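Local coordinates for tail fiber protein (Pseudomonas aeruginosa, PDB 6CL6) that forms the receptor-binding fiber of the R2 pyocin, a contractile injection system, and probably attaches the particle to the surface of target bacteria, at the interface of chains A and B. Numbering follows the deposited sequence. Chains: chain A/B, Tail fiber protein.

The interface of chains A and B. Residues chain A 122, 125-128; chain B 120-121, 124-126.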
loop_
_atom_site.group_PDB
_atom_site.type_symbol
_atom_site.label_atom_id
_atom_site.label_comp_id
_atom_site.label_asym_id
_atom_site.label_seq_id
_atom_site.Cartn_x
_atom_site.Cartn_y
_atom_site.Cartn_z
ATOM N N ILE A 122 -29.827 -20.110 39.990
ATOM C CA ILE A 122 -29.032 -19.367 39.005
ATOM C C ILE A 122 -29.227 -19.905 37.586
ATOM O O ILE A 122 -28.635 -19.376 36.610
ATOM C CB ILE A 122 -27.538 -19.375 39.402
ATOM C CG1 ILE A 122 -26.932 -20.769 39.287
ATOM C CG2 ILE A 122 -27.329 -18.826 40.820
ATOM C CD1 ILE A 122 -25.423 -20.788 39.532
ATOM N N SER A 125 -30.028 -17.200 35.097
ATOM C CA SER A 125 -29.079 -16.106 34.948
ATOM C C SER A 125 -27.911 -16.525 34.065
ATOM O O SER A 125 -27.735 -17.697 33.727
ATOM C CB SER A 125 -28.547 -15.664 36.329
ATOM O OG SER A 125 -27.529 -16.559 36.775
ATOM N N PHE A 126 -27.101 -15.535 33.712
ATOM C CA PHE A 126 -25.776 -15.778 33.148
ATOM C C PHE A 126 -24.853 -16.176 34.291
ATOM O O PHE A 126 -24.629 -15.385 35.219
ATOM C CB PHE A 126 -25.259 -14.525 32.430
ATOM C CG PHE A 126 -25.815 -14.351 31.061
ATOM C CD1 PHE A 126 -27.019 -13.725 30.864
ATOM C CD2 PHE A 126 -25.130 -14.835 29.957
ATOM C CE1 PHE A 126 -27.542 -13.579 29.594
ATOM C CE2 PHE A 126 -25.658 -14.695 28.699
ATOM C CZ PHE A 126 -26.866 -14.062 28.526
ATOM N N THR A 127 -24.316 -17.386 34.236
ATOM C CA THR A 127 -23.647 -17.966 35.389
ATOM C C THR A 127 -22.140 -17.867 35.242
ATOM O O THR A 127 -21.605 -17.721 34.144
ATOM C CB THR A 127 -24.067 -19.425 35.587
ATOM O OG1 THR A 127 -23.953 -20.166 34.380
ATOM C CG2 THR A 127 -25.513 -19.521 36.076
ATOM N N LYS A 128 -21.443 -17.944 36.389
ATOM C CA LYS A 128 -19.997 -17.856 36.368
ATOM C C LYS A 128 -19.335 -19.127 35.848
ATOM O O LYS A 128 -18.212 -19.058 35.314
ATOM C CB LYS A 128 -19.509 -17.482 37.763
ATOM C CG LYS A 128 -19.583 -15.958 37.968
ATOM C CD LYS A 128 -19.110 -15.521 39.326
ATOM C CE LYS A 128 -19.008 -13.999 39.371
ATOM N NZ LYS A 128 -18.566 -13.542 40.701
ATOM N N CYS B 120 -28.327 -21.210 44.345
ATOM C CA CYS B 120 -29.301 -20.128 44.387
ATOM C C CYS B 120 -28.717 -18.735 44.675
ATOM O O CYS B 120 -29.245 -17.750 44.164
ATOM C CB CYS B 120 -30.369 -20.441 45.442
ATOM S SG CYS B 120 -31.358 -21.904 45.016
ATOM N N ASP B 121 -27.666 -18.605 45.452
ATOM C CA ASP B 121 -27.199 -17.250 45.770
ATOM C C ASP B 121 -26.479 -16.685 44.533
ATOM O O ASP B 121 -25.988 -17.439 43.679
ATOM C CB ASP B 121 -26.276 -17.230 46.976
ATOM C CG ASP B 121 -25.022 -18.020 46.775
ATOM O OD1 ASP B 121 -25.080 -19.243 46.902
ATOM O OD2 ASP B 121 -23.954 -17.404 46.514
ATOM N N GLY B 124 -22.984 -17.397 42.421
ATOM C CA GLY B 124 -22.777 -18.209 41.244
ATOM C C GLY B 124 -23.089 -17.530 39.919
ATOM O O GLY B 124 -23.097 -18.201 38.887
ATOM N N SER B 125 -23.313 -16.222 39.912
ATOM C CA SER B 125 -23.768 -15.551 38.705
ATOM C C SER B 125 -22.945 -14.306 38.415
ATOM O O SER B 125 -22.339 -13.701 39.312
ATOM C CB SER B 125 -25.266 -15.140 38.822
ATOM O OG SER B 125 -26.055 -16.245 39.126
ATOM N N PHE B 126 -22.972 -13.912 37.141
ATOM C CA PHE B 126 -22.564 -12.575 36.751
ATOM C C PHE B 126 -23.603 -11.616 37.312
ATOM O O PHE B 126 -24.797 -11.747 36.994
ATOM C CB PHE B 126 -22.514 -12.423 35.237
ATOM C CG PHE B 126 -21.294 -12.992 34.615
ATOM C CD1 PHE B 126 -21.240 -14.322 34.235
ATOM C CD2 PHE B 126 -20.183 -12.200 34.414
ATOM C CE1 PHE B 126 -20.106 -14.816 33.662
ATOM C CE2 PHE B 126 -19.042 -12.718 33.832
ATOM C CZ PHE B 126 -19.008 -14.002 33.463
HETATM O O HOH W 1 -21.251 -13.159 42.225
#
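A:Ser125 and B:Ser125 meet tip to tip, their hydroxyls sharing a hydrogen bond of 2.8 Å between the two OG atoms. The two side chains reach this point differently: OG of A:Ser125 sits between its backbone N and carbonyl carbon (chi1 80°), whereas OG of B:Ser125 is anti to its carbonyl carbon (chi1 -55°). A:Ser125 OG also donates to the carbonyl A:Ile122 O at 3.0 Å, a bond within chain A that helps fix its rotation. The methyl CG2 of A:Ile122 lies against B:Ser125 OG (3.3 Å), while its other branch extends CD1 towards B:Gly124.

Beside the serines, the backbones pair as a short antiparallel bridge between A:Thr127 and B:Ser125. B:Phe126 N donates to A:Phe126 O at 2.9 Å, and A:Lys128 N donates nearly straight to B:Gly124 O (3.0 Å, 173° at H), approaching from above that carbonyl plane. The B:Phe126 ring turns its edge to A:Phe126 O and A:Thr127 O, which lie in its plane. The extended A:Lys128 chain runs alongside the B:Ser125 carbonyl, and a water links its NZ amine to B:Ser125 O.

The contact combines the 3-10 turn 122-124 with the loop after it, in the slender connection between two bulkier beta-rich regions of the trimeric fiber, where it ties neighbouring chains together.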